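3-deoxy-d-manno-octulosonic-acid transferase (Acinetobacter baumannii, PDB 4BFC) probably transfers Kdo from CMP-Kdo onto a lipid A precursor during lipopolysaccharide assembly, the crystallised fragment being its C-terminal CMP-Kdo binding domain. Local coordinates at residues 37-42 and 126-131; 57-62 and 72-77; 145-150 and 171-176; 180-183 and 187-190. One frame throughout, in Å; residues are numbered along the deposited sequence.

Interaction 1: residues 37-42 and 126-131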
loop_
_atom_site.group_PDB
_atom_site.type_symbol
_atom_site.label_atom_id
_atom_site.label_comp_id
_atom_site.label_asym_id
_atom_site.label_seq_id
_atom_site.Cartn_x
_atom_site.Cartn_y
_atom_site.Cartn_z
ATOM N N TRP A 37 14.400 22.018 -21.525
ATOM C CA TRP A 37 15.465 21.321 -20.874
ATOM C C TRP A 37 16.445 20.783 -21.895
ATOM O O TRP A 37 17.401 20.106 -21.508
ATOM C CB TRP A 37 14.891 20.209 -19.945
ATOM C CG TRP A 37 13.992 20.648 -18.799
ATOM C CD1 TRP A 37 13.586 21.955 -18.390
ATOM C CD2 TRP A 37 13.404 19.746 -17.810
ATOM N NE1 TRP A 37 12.752 21.890 -17.282
ATOM C CE2 TRP A 37 12.630 20.575 -16.874
ATOM C CE3 TRP A 37 13.422 18.330 -17.634
ATOM C CZ2 TRP A 37 11.906 20.007 -15.825
ATOM C CZ3 TRP A 37 12.710 17.789 -16.571
ATOM C CH2 TRP A 37 11.986 18.605 -15.686
ATOM N N TYR A 38 16.249 21.143 -23.181
ATOM C CA TYR A 38 17.147 20.749 -24.275
ATOM C C TYR A 38 17.400 19.211 -24.273
ATOM O O TYR A 38 18.530 18.737 -24.352
ATOM C CB TYR A 38 18.450 21.618 -24.199
ATOM C CG TYR A 38 18.147 23.123 -24.251
ATOM C CD1 TYR A 38 17.993 23.773 -25.477
ATOM C CD2 TYR A 38 18.050 23.892 -23.094
ATOM C CE1 TYR A 38 17.715 25.120 -25.554
ATOM C CE2 TYR A 38 17.761 25.281 -23.149
ATOM C CZ TYR A 38 17.590 25.882 -24.398
ATOM O OH TYR A 38 17.308 27.232 -24.535
ATOM N N LEU A 39 16.325 18.426 -24.166
ATOM C CA LEU A 39 16.471 16.969 -24.093
ATOM C C LEU A 39 16.732 16.303 -25.444
ATOM O O LEU A 39 16.961 15.090 -25.474
ATOM C CB LEU A 39 15.250 16.295 -23.444
ATOM C CG LEU A 39 15.009 16.832 -22.037
ATOM C CD1 LEU A 39 13.836 15.972 -21.510
ATOM C CD2 LEU A 39 16.217 16.672 -21.116
ATOM N N GLU A 40 16.712 17.084 -26.530
ATOM C CA GLU A 40 16.915 16.549 -27.894
ATOM C C GLU A 40 18.248 15.787 -27.980
ATOM O O GLU A 40 18.327 14.732 -28.607
ATOM C CB GLU A 40 16.780 17.651 -28.957
ATOM C CG GLU A 40 16.908 17.155 -30.410
ATOM C CD GLU A 40 15.869 16.095 -30.828
ATOM O OE1 GLU A 40 14.670 16.190 -30.436
ATOM O OE2 GLU A 40 16.256 15.151 -31.579
ATOM N N ASN A 41 19.276 16.261 -27.269
ATOM C CA ASN A 41 20.549 15.540 -27.279
ATOM C C ASN A 41 20.874 14.863 -25.951
ATOM O O ASN A 41 22.050 14.734 -25.557
ATOM C CB ASN A 41 21.707 16.452 -27.727
ATOM C CG ASN A 41 21.406 17.181 -29.018
ATOM O OD1 ASN A 41 21.286 16.576 -30.084
ATOM N ND2 ASN A 41 21.270 18.495 -28.924
ATOM N N ARG A 42 19.832 14.428 -25.231
ATOM C CA ARG A 42 20.040 13.595 -24.082
ATOM C C ARG A 42 19.347 12.260 -24.414
ATOM O O ARG A 42 18.416 12.212 -25.290
ATOM C CB ARG A 42 19.346 14.174 -22.826
ATOM C CG ARG A 42 19.833 15.563 -22.396
ATOM C CD ARG A 42 21.325 15.525 -22.113
ATOM N NE ARG A 42 21.794 14.767 -20.940
ATOM C CZ ARG A 42 21.818 15.209 -19.688
ATOM N NH1 ARG A 42 21.360 16.450 -19.404
ATOM N NH2 ARG A 42 22.375 14.457 -18.758
ATOM N N TYR A 126 7.227 9.219 -18.233
ATOM C CA TYR A 126 7.201 8.263 -19.401
ATOM C C TYR A 126 7.188 8.992 -20.770
ATOM O O TYR A 126 7.858 8.597 -21.699
ATOM C CB TYR A 126 5.914 7.418 -19.363
ATOM C CG TYR A 126 5.850 6.359 -18.312
ATOM C CD1 TYR A 126 6.965 5.540 -18.090
ATOM C CD2 TYR A 126 4.677 6.133 -17.553
ATOM C CE1 TYR A 126 6.941 4.533 -17.155
ATOM C CE2 TYR A 126 4.650 5.104 -16.609
ATOM C CZ TYR A 126 5.769 4.317 -16.423
ATOM O OH TYR A 126 5.752 3.307 -15.530
ATOM N N ALA A 127 6.448 10.096 -20.880
ATOM C CA ALA A 127 6.377 10.817 -22.159
ATOM C C ALA A 127 7.745 11.458 -22.541
ATOM O O ALA A 127 7.981 11.814 -23.699
ATOM C CB ALA A 127 5.291 11.884 -22.117
ATOM N N LEU A 128 8.627 11.588 -21.569
ATOM C CA LEU A 128 9.980 12.130 -21.801
ATOM C C LEU A 128 11.042 11.038 -22.019
ATOM O O LEU A 128 12.233 11.342 -22.299
ATOM C CB LEU A 128 10.390 13.106 -20.682
ATOM C CG LEU A 128 9.578 14.422 -20.628
ATOM C CD1 LEU A 128 10.015 15.225 -19.421
ATOM C CD2 LEU A 128 9.815 15.233 -21.903
ATOM N N SER A 129 10.653 9.763 -21.876
ATOM C CA SER A 129 11.650 8.706 -21.782
ATOM C C SER A 129 11.943 8.080 -23.181
ATOM O O SER A 129 11.011 7.910 -24.030
ATOM C CB SER A 129 11.084 7.582 -20.891
ATOM O OG SER A 129 10.715 8.066 -19.580
ATOM N N GLN A 130 13.202 7.671 -23.360
ATOM C CA GLN A 130 13.620 6.834 -24.499
ATOM C C GLN A 130 13.392 5.353 -24.214
ATOM O O GLN A 130 13.006 4.593 -25.120
ATOM C CB GLN A 130 15.070 7.077 -24.938
ATOM C CG GLN A 130 15.230 8.202 -25.929
ATOM C CD GLN A 130 14.820 9.515 -25.353
ATOM O OE1 GLN A 130 15.608 10.166 -24.622
ATOM N NE2 GLN A 130 13.606 9.934 -25.653
ATOM N N VAL A 131 13.668 4.956 -22.961
ATOM C CA VAL A 131 13.401 3.596 -22.521
ATOM C C VAL A 131 13.011 3.697 -21.047
ATOM O O VAL A 131 13.361 4.680 -20.352
ATOM C CB VAL A 131 14.644 2.623 -22.616
ATOM C CG1 VAL A 131 15.075 2.349 -24.072
ATOM C CG2 VAL A 131 15.835 3.119 -21.789
HETATM O O HOH W 1 15.574 12.721 -25.143
#

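Interaction 2: residues 57-62 and 72-77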
loop_
_atom_site.group_PDB
_atom_site.type_symbol
_atom_site.label_atom_id
_atom_site.label_comp_id
_atom_site.label_asym_id
_atom_site.label_seq_id
_atom_site.Cartn_x
_atom_site.Cartn_y
_atom_site.Cartn_z
ATOM N N GLN A 57 20.337 -0.764 -6.846
ATOM C CA GLN A 57 20.914 -1.774 -7.761
ATOM C C GLN A 57 21.037 -1.286 -9.179
ATOM O O GLN A 57 22.102 -1.482 -9.832
ATOM C CB GLN A 57 20.185 -3.123 -7.729
ATOM C CG GLN A 57 20.208 -3.838 -6.355
ATOM C CD GLN A 57 19.482 -5.166 -6.365
ATOM O OE1 GLN A 57 19.721 -6.004 -5.488
ATOM N NE2 GLN A 57 18.572 -5.358 -7.276
ATOM N N ILE A 58 19.991 -0.662 -9.710
ATOM C CA ILE A 58 20.026 -0.148 -11.086
ATOM C C ILE A 58 20.958 1.075 -11.202
ATOM O O ILE A 58 21.756 1.143 -12.156
ATOM C CB ILE A 58 18.600 0.182 -11.626
ATOM C CG1 ILE A 58 17.795 -1.125 -11.742
ATOM C CG2 ILE A 58 18.695 0.869 -12.958
ATOM C CD1 ILE A 58 16.319 -0.907 -11.871
ATOM N N LEU A 59 20.855 2.057 -10.293
ATOM C CA LEU A 59 21.767 3.214 -10.353
ATOM C C LEU A 59 23.243 2.790 -10.226
ATOM O O LEU A 59 24.084 3.385 -10.934
ATOM C CB LEU A 59 21.466 4.327 -9.382
ATOM C CG LEU A 59 20.076 4.895 -9.650
ATOM C CD1 LEU A 59 19.746 5.801 -8.452
ATOM C CD2 LEU A 59 20.012 5.653 -10.970
ATOM N N GLU A 60 23.530 1.780 -9.411
ATOM C CA GLU A 60 24.947 1.270 -9.261
ATOM C C GLU A 60 25.464 0.727 -10.585
ATOM O O GLU A 60 26.631 1.030 -10.974
ATOM C CB GLU A 60 25.008 0.115 -8.270
ATOM C CG GLU A 60 25.197 0.438 -6.818
ATOM C CD GLU A 60 25.181 -0.826 -5.954
ATOM O OE1 GLU A 60 24.825 -1.938 -6.449
ATOM O OE2 GLU A 60 25.482 -0.692 -4.759
ATOM N N ALA A 61 24.619 -0.050 -11.272
ATOM C CA ALA A 61 24.919 -0.688 -12.568
ATOM C C ALA A 61 25.085 0.396 -13.643
ATOM O O ALA A 61 25.966 0.296 -14.553
ATOM C CB ALA A 61 23.890 -1.746 -12.956
ATOM N N LEU A 62 24.288 1.460 -13.530
ATOM C CA LEU A 62 24.274 2.499 -14.547
ATOM C C LEU A 62 25.356 3.591 -14.334
ATOM O O LEU A 62 25.726 4.235 -15.297
ATOM C CB LEU A 62 22.876 3.177 -14.548
ATOM C CG LEU A 62 22.487 4.083 -15.735
ATOM C CD1 LEU A 62 22.321 3.352 -17.055
ATOM C CD2 LEU A 62 21.174 4.742 -15.369
ATOM N N LEU A 72 23.588 10.721 -21.229
ATOM C CA LEU A 72 22.541 9.860 -20.578
ATOM C C LEU A 72 22.018 10.643 -19.373
ATOM O O LEU A 72 22.773 11.355 -18.710
ATOM C CB LEU A 72 23.178 8.558 -20.042
ATOM C CG LEU A 72 23.470 7.466 -21.057
ATOM C CD1 LEU A 72 24.303 6.402 -20.385
ATOM C CD2 LEU A 72 22.150 6.836 -21.502
ATOM N N VAL A 73 20.764 10.416 -19.003
ATOM C CA VAL A 73 20.283 10.929 -17.698
ATOM C C VAL A 73 19.215 9.950 -17.322
ATOM O O VAL A 73 18.464 9.473 -18.199
ATOM C CB VAL A 73 19.665 12.318 -17.835
ATOM C CG1 VAL A 73 18.604 12.444 -18.961
ATOM C CG2 VAL A 73 19.181 12.805 -16.466
ATOM N N CYS A 74 19.206 9.638 -16.037
ATOM C CA CYS A 74 18.168 8.681 -15.495
ATOM C C CYS A 74 17.148 9.438 -14.674
ATOM O O CYS A 74 17.487 10.036 -13.685
ATOM C CB CYS A 74 18.836 7.647 -14.673
ATOM S SG CYS A 74 17.708 6.451 -13.990
ATOM N N ILE A 75 15.891 9.309 -15.072
ATOM C CA ILE A 75 14.761 9.801 -14.248
ATOM C C ILE A 75 14.382 8.692 -13.249
ATOM O O ILE A 75 14.177 7.527 -13.685
ATOM C CB ILE A 75 13.565 10.212 -15.135
ATOM C CG1 ILE A 75 13.960 11.373 -16.083
ATOM C CG2 ILE A 75 12.343 10.565 -14.200
ATOM C CD1 ILE A 75 12.835 11.888 -16.978
ATOM N N VAL A 76 14.236 9.012 -11.955
ATOM C CA VAL A 76 13.876 7.998 -10.910
ATOM C C VAL A 76 12.534 8.407 -10.275
ATOM O O VAL A 76 12.415 9.535 -9.821
ATOM C CB VAL A 76 14.985 7.910 -9.825
ATOM C CG1 VAL A 76 14.578 6.874 -8.808
ATOM C CG2 VAL A 76 16.300 7.465 -10.503
ATOM N N VAL A 77 11.548 7.501 -10.321
ATOM C CA VAL A 77 10.198 7.811 -9.819
ATOM C C VAL A 77 9.855 6.752 -8.756
ATOM O O VAL A 77 9.276 5.696 -9.069
ATOM C CB VAL A 77 9.145 7.843 -10.949
ATOM C CG1 VAL A 77 7.846 8.492 -10.420
ATOM C CG2 VAL A 77 9.690 8.465 -12.248
#

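Interaction 3: residues 145-150 and 171-176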
loop_
_atom_site.group_PDB
_atom_site.type_symbol
_atom_site.label_atom_id
_atom_site.label_comp_id
_atom_site.label_asym_id
_atom_site.label_seq_id
_atom_site.Cartn_x
_atom_site.Cartn_y
_atom_site.Cartn_z
ATOM N N HIS A 145 4.258 -3.566 -11.323
ATOM C CA HIS A 145 3.325 -2.459 -11.577
ATOM C C HIS A 145 2.887 -2.397 -12.995
ATOM O O HIS A 145 3.369 -3.142 -13.907
ATOM C CB HIS A 145 3.980 -1.147 -11.065
ATOM C CG HIS A 145 4.123 -1.097 -9.574
ATOM N ND1 HIS A 145 3.036 -1.084 -8.737
ATOM C CD2 HIS A 145 5.227 -1.085 -8.750
ATOM C CE1 HIS A 145 3.437 -1.123 -7.479
ATOM N NE2 HIS A 145 4.776 -1.056 -7.477
ATOM N N ASN A 146 1.921 -1.509 -13.269
ATOM C CA ASN A 146 1.229 -1.519 -14.558
ATOM C C ASN A 146 2.089 -1.061 -15.711
ATOM O O ASN A 146 2.354 0.156 -15.904
ATOM C CB ASN A 146 -0.007 -0.588 -14.417
ATOM C CG ASN A 146 -0.990 -0.766 -15.563
ATOM O OD1 ASN A 146 -0.777 -1.585 -16.428
ATOM N ND2 ASN A 146 -2.009 0.081 -15.611
ATOM N N ILE A 147 2.433 -2.004 -16.578
ATOM C CA ILE A 147 3.212 -1.651 -17.783
ATOM C C ILE A 147 2.413 -1.025 -18.927
ATOM O O ILE A 147 2.988 -0.659 -19.908
ATOM C CB ILE A 147 4.000 -2.916 -18.232
ATOM C CG1 ILE A 147 3.014 -4.059 -18.592
ATOM C CG2 ILE A 147 4.984 -3.333 -17.158
ATOM C CD1 ILE A 147 3.650 -4.989 -19.651
ATOM N N LEU A 148 1.080 -0.937 -18.836
ATOM C CA LEU A 148 0.291 -0.416 -19.968
ATOM C C LEU A 148 0.555 1.046 -20.246
ATOM O O LEU A 148 0.524 1.506 -21.405
ATOM C CB LEU A 148 -1.217 -0.655 -19.651
ATOM C CG LEU A 148 -1.666 -2.126 -19.675
ATOM C CD1 LEU A 148 -3.146 -2.242 -19.267
ATOM C CD2 LEU A 148 -1.422 -2.693 -21.049
ATOM N N GLU A 149 0.860 1.804 -19.173
ATOM C CA GLU A 149 1.072 3.232 -19.318
ATOM C C GLU A 149 2.283 3.563 -20.239
ATOM O O GLU A 149 2.108 4.213 -21.278
ATOM C CB GLU A 149 1.158 3.878 -17.930
ATOM C CG GLU A 149 -0.073 3.598 -17.063
ATOM C CD GLU A 149 -0.014 4.182 -15.656
ATOM O OE1 GLU A 149 1.012 4.044 -14.949
ATOM O OE2 GLU A 149 -1.022 4.802 -15.243
ATOM N N PRO A 150 3.495 3.007 -19.944
ATOM C CA PRO A 150 4.573 3.250 -20.933
ATOM C C PRO A 150 4.341 2.678 -22.318
ATOM O O PRO A 150 4.766 3.289 -23.289
ATOM C CB PRO A 150 5.853 2.672 -20.245
ATOM C CG PRO A 150 5.323 1.685 -19.261
ATOM C CD PRO A 150 3.997 2.249 -18.789
ATOM N N ASP A 171 2.466 -11.420 -19.577
ATOM C CA ASP A 171 2.531 -12.580 -20.530
ATOM C C ASP A 171 1.939 -12.302 -21.909
ATOM O O ASP A 171 2.501 -12.755 -22.908
ATOM C CB ASP A 171 1.922 -13.837 -19.934
ATOM C CG ASP A 171 2.742 -14.411 -18.814
ATOM O OD1 ASP A 171 3.928 -14.060 -18.675
ATOM O OD2 ASP A 171 2.186 -15.221 -18.062
ATOM N N GLU A 172 0.860 -11.548 -22.010
ATOM C CA GLU A 172 0.331 -11.197 -23.343
ATOM C C GLU A 172 1.413 -10.447 -24.159
ATOM O O GLU A 172 1.563 -10.636 -25.377
ATOM C CB GLU A 172 -0.866 -10.276 -23.221
ATOM C CG GLU A 172 -2.182 -10.941 -22.854
ATOM C CD GLU A 172 -3.265 -9.956 -22.433
ATOM O OE1 GLU A 172 -3.076 -8.715 -22.532
ATOM O OE2 GLU A 172 -4.318 -10.420 -21.970
ATOM N N PHE A 173 2.176 -9.594 -23.470
ATOM C CA PHE A 173 3.232 -8.841 -24.113
ATOM C C PHE A 173 4.522 -9.667 -24.371
ATOM O O PHE A 173 5.169 -9.478 -25.406
ATOM C CB PHE A 173 3.482 -7.523 -23.364
ATOM C CG PHE A 173 2.412 -6.467 -23.625
ATOM C CD1 PHE A 173 2.513 -5.558 -24.654
ATOM C CD2 PHE A 173 1.311 -6.368 -22.779
ATOM C CE1 PHE A 173 1.541 -4.598 -24.893
ATOM C CE2 PHE A 173 0.309 -5.425 -23.006
ATOM C CZ PHE A 173 0.430 -4.517 -24.059
ATOM N N ILE A 174 4.856 -10.618 -23.503
ATOM C CA ILE A 174 6.005 -11.483 -23.739
ATOM C C ILE A 174 5.700 -12.366 -24.956
ATOM O O ILE A 174 6.590 -12.579 -25.803
ATOM C CB ILE A 174 6.319 -12.384 -22.514
ATOM C CG1 ILE A 174 6.784 -11.561 -21.286
ATOM C CG2 ILE A 174 7.370 -13.459 -22.831
ATOM C CD1 ILE A 174 6.878 -12.460 -20.056
ATOM N N ASP A 175 4.453 -12.838 -25.070
ATOM C CA ASP A 175 4.067 -13.737 -26.184
ATOM C C ASP A 175 4.181 -13.067 -27.537
ATOM O O ASP A 175 4.378 -13.760 -28.529
ATOM C CB ASP A 175 2.634 -14.243 -26.063
ATOM C CG ASP A 175 2.427 -15.147 -24.879
ATOM O OD1 ASP A 175 3.404 -15.704 -24.335
ATOM O OD2 ASP A 175 1.249 -15.297 -24.494
ATOM N N GLU A 176 4.017 -11.748 -27.599
ATOM C CA GLU A 176 4.177 -11.012 -28.867
ATOM C C GLU A 176 5.528 -10.263 -29.028
ATOM O O GLU A 176 5.611 -9.360 -29.890
ATOM C CB GLU A 176 3.039 -10.027 -29.039
ATOM C CG GLU A 176 1.662 -10.672 -29.018
ATOM C CD GLU A 176 1.460 -11.635 -30.150
ATOM O OE1 GLU A 176 1.712 -11.238 -31.311
ATOM O OE2 GLU A 176 1.047 -12.786 -29.874
#

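Interaction 4: residues 180-183 and 187-190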
loop_
_atom_site.group_PDB
_atom_site.type_symbol
_atom_site.label_atom_id
_atom_site.label_comp_id
_atom_site.label_asym_id
_atom_site.label_seq_id
_atom_site.Cartn_x
_atom_site.Cartn_y
_atom_site.Cartn_z
ATOM N N LEU A 180 10.405 -6.411 -22.585
ATOM C CA LEU A 180 11.675 -7.007 -22.270
ATOM C C LEU A 180 11.770 -7.424 -20.819
ATOM O O LEU A 180 11.508 -6.655 -19.868
ATOM C CB LEU A 180 12.847 -6.071 -22.658
ATOM C CG LEU A 180 12.754 -5.708 -24.171
ATOM C CD1 LEU A 180 13.501 -4.416 -24.440
ATOM C CD2 LEU A 180 13.353 -6.800 -25.006
ATOM N N ILE A 181 12.131 -8.678 -20.606
ATOM C CA ILE A 181 12.312 -9.161 -19.258
ATOM C C ILE A 181 13.787 -9.226 -18.799
ATOM O O ILE A 181 14.668 -9.900 -19.412
ATOM C CB ILE A 181 11.616 -10.554 -19.081
ATOM C CG1 ILE A 181 10.203 -10.487 -19.649
ATOM C CG2 ILE A 181 11.701 -10.992 -17.639
ATOM C CD1 ILE A 181 9.210 -9.702 -18.781
ATOM N N ALA A 182 14.097 -8.450 -17.774
ATOM C CA ALA A 182 15.401 -8.501 -17.108
ATOM C C ALA A 182 15.511 -9.446 -15.933
ATOM O O ALA A 182 14.718 -9.410 -15.000
ATOM C CB ALA A 182 15.900 -7.120 -16.691
ATOM N N GLN A 183 16.572 -10.225 -15.860
ATOM C CA GLN A 183 16.765 -11.054 -14.656
ATOM C C GLN A 183 17.370 -10.331 -13.443
ATOM O O GLN A 183 17.132 -10.748 -12.288
ATOM C CB GLN A 183 17.591 -12.371 -15.010
ATOM C CG GLN A 183 16.873 -13.263 -16.037
ATOM C CD GLN A 183 15.500 -13.706 -15.573
ATOM O OE1 GLN A 183 14.522 -13.608 -16.309
ATOM N NE2 GLN A 183 15.420 -14.181 -14.342
ATOM N N GLN A 187 21.253 -6.634 -16.163
ATOM C CA GLN A 187 20.535 -6.903 -17.368
ATOM C C GLN A 187 19.586 -5.773 -17.767
ATOM O O GLN A 187 19.402 -5.556 -18.938
ATOM C CB GLN A 187 19.881 -8.275 -17.376
ATOM C CG GLN A 187 19.315 -8.590 -18.768
ATOM C CD GLN A 187 18.804 -9.999 -18.871
ATOM O OE1 GLN A 187 18.468 -10.636 -17.855
ATOM N NE2 GLN A 187 18.726 -10.500 -20.106
ATOM N N VAL A 188 18.966 -5.063 -16.797
ATOM C CA VAL A 188 18.193 -3.885 -17.200
ATOM C C VAL A 188 19.071 -2.867 -17.931
ATOM O O VAL A 188 18.665 -2.316 -18.950
ATOM C CB VAL A 188 17.630 -3.128 -15.958
ATOM C CG1 VAL A 188 17.012 -1.805 -16.376
ATOM C CG2 VAL A 188 16.622 -3.998 -15.211
ATOM N N VAL A 189 20.246 -2.603 -17.377
ATOM C CA VAL A 189 21.176 -1.640 -18.003
ATOM C C VAL A 189 21.655 -2.180 -19.365
ATOM O O VAL A 189 21.645 -1.421 -20.319
ATOM C CB VAL A 189 22.358 -1.332 -17.104
ATOM C CG1 VAL A 189 23.381 -0.442 -17.831
ATOM C CG2 VAL A 189 21.889 -0.564 -15.848
ATOM N N ASP A 190 21.973 -3.480 -19.509
ATOM C CA ASP A 190 22.380 -4.087 -20.849
ATOM C C ASP A 190 21.323 -3.855 -21.869
ATOM O O ASP A 190 21.557 -3.467 -23.018
ATOM C CB ASP A 190 22.489 -5.636 -20.824
ATOM C CG ASP A 190 22.955 -6.219 -22.174
ATOM O OD1 ASP A 190 24.176 -6.122 -22.398
ATOM O OD2 ASP A 190 22.137 -6.741 -23.007
#

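Interaction 1: residues 37-42 and 126-131
Leu39 and Leu128 face each other with CA atoms 8.4 Å apart, and farther along Arg42 and Gln130 approach to 9.3 Å between CA atoms, so a turn that follows helix 24-36 lies beside the end of helix 122-128. The first helix closes with a Schellman motif whose C-prime residue is Tyr38, at positive phi; the chain then turns again, Arg42 N bonding to Leu39 O at 3.0 Å, before strand 43-50 begins. Leu39, whose N closes the Schellman motif on His34 O, points its side chain at residues 126-131. Its CD1 meets CD2 of Leu128 at 4.1 Å; the two side chains cross at about a right angle, and one methyl of each makes the contact. Both leucines also rest on helix 24-36, Leu39 on His34 and Leu128 on Ala30, where branched aliphatic groups suit a buried place between helix 24-36 and the end of helix 122-128.

The polar half belongs to Gln130, whose chain bends at chi2 (63°). In one of its two modelled conformers, OE1 accepts from Val44 N and lies 2.6 Å from a water oxygen, itself 2.8 Å from Leu39 O. This bridge is tentative: the angles suit a water proton toward each oxygen, but Arg42 O, 2.9 Å from the water oxygen, may compete. Gln130 OE1 and Arg42 O, both acceptors, approach to 3.5 Å. Arg42 turns its guanidinium to the carbonyl oxygens of Lys71, Leu72, His108 and Thr111. The chemistry implies a small greasy contact bordered by hydrated carbonyls, where water probably eases the crowding of Leu39 O, Arg42 O and Gln130 OE1.

Interaction 2: residues 57-62 and 72-77
Cys74, Leu62 and Leu59 carry this contact, which packs the helix of a beta-alpha-beta crossover (strand 43-50, helix 54-68, strand 72-78) against the second strand of the unit in a Rossmann-like domain. The helix segment runs antiparallel to the strand, at 176°, with the axes 11.0 Å apart, a spacing that side chains from both elements must bridge.

Cys74 faces both leucines, which approach it from the helix side. Its small side chain lets the helix residues come close to the strand: Leu62 CD2 touches Cys74 CB at 3.8 Å, while Leu59 CD2 reaches Cys74 SG at 3.9 Å. Leu62 has CG anti to the backbone N (chi1 -166°), and from there its CD2 lies alongside the cysteine. Leu59 starts off at an angle to the strand, yet its end swings in. Leucine suits both helix positions because its forked tip gives methyls that reach the sheet, and beta-branched valine suits the strand. Ile75, on the other side of the strand, packs on Val44 and Thr46 of the neighbouring strand. Farther along, Leu59 and Val76 reach out tip to tip, with Leu59 CD2 standing 4.2 Å from Val76 CG2.

Interaction 3: residues 145-150 and 171-176
Ile147 holds CG1 between its backbone N and carbonyl carbon (chi1 61°), the crowded position, and with chi2 near anti this carries CD1 toward Phe173, whose ring stands square to its own side-chain stem (chi2 -90°). The contact joins two alpha-helical connections of a Rossmann-like domain: the loop leading into helix 148-152 and helix 167-175, which lie on either side of strand 157-159 along the chain. Phe173 buries the most surface here. Ile147 slides past it in the opposite direction, CD1 coming to 4.1 Å from Phe173 CD2, whereas Leu148 crosses it at about a right angle. A broad, flat phenylalanine can accept both aliphatic chains at once, and it also packs on Val212 and Leu213 of helix 199-214. Ile147 in turn spreads over Val134, Thr157 and Val159 of the sheet, where a branched chain packs against the strands.

Asn146 caps the turn that leads residues 145-150 into the helix. Its OD1 accepts from Leu148 N at 3.1 Å in a nearly straight capping bond (166°), the donor lying well above the carbonyl plane. Glu82 of the second subunit bonds to Asn146 N and His145 ND1, placing this entrance at a subunit boundary. Leu148, whose N takes part in the cap, brings its CD2 to 3.8 Å from Phe173 CE2 and 4.0 Å from Phe173 CZ.

Interaction 4: residues 180-183 and 187-190
Gln187 reaches back from the first turn of helix 185-197 to the chain that precedes it, and its OE1 accepts a hydrogen bond from the backbone N of Gln183 at 2.8 Å. The N-H points almost straight at the oxygen (169°), but the donor lies 38° out of the amide's carbonyl plane and so does not meet a lone pair squarely. CG sits opposite the backbone N about the first torsion (chi1 -171°), and the chain runs on extended, which gives glutamine the length it needs here. The two glutamines lie side by side, pointing the same way, and the aliphatic root of Gln183 lines the bond, its CB 3.4 Å from Gln187 OE1. Gln187 N itself bonds to Asp184 OD1, so both ends of this residue tie the helix start to the loop before it. Its CB also lies 4.2 Å from Ala182 CB.

That loop follows strand 180-181, an outermost strand of the domain's parallel, Rossmann-like sheet, and Ala182 still pairs through its backbone with Val159 of the next strand. Val188 comes next along the helix. Its CG2 presses on Ala182 CB at 3.5 Å, a tight approach, with the methyl of the alanine also 3.7 Å from Val188 N. Alanine suits this spot because its one methyl lets the backbone of the helix come so near. Val189 turns to another neighbour and packs on Ala61, Leu62 and Tyr65 of helix 54-68.

Along the chain, interaction 2 falls between the two segments of interaction 1, and interactions 3 and 4 follow in series. All four are set around one parallel sheet. Interactions 1 and 2 have centres 14 Å apart and are joined through Arg42. Interactions 2 and 4, 13 Å apart, meet between helices 54-68 and 185-197. Interactions 1 and 3 have centres 22 Å apart, yet touch where Tyr126 packs on Pro150. Interactions 3 and 4, 15 Å apart, touch through Ile174 and Ile181, on a helix and strand consecutive in sequence. Interactions 2 and 3, 22 Å apart, lie on opposite sides of the chain's centre. Together they join helices, turns and strands around the sheet of the CMP-Kdo binding domain.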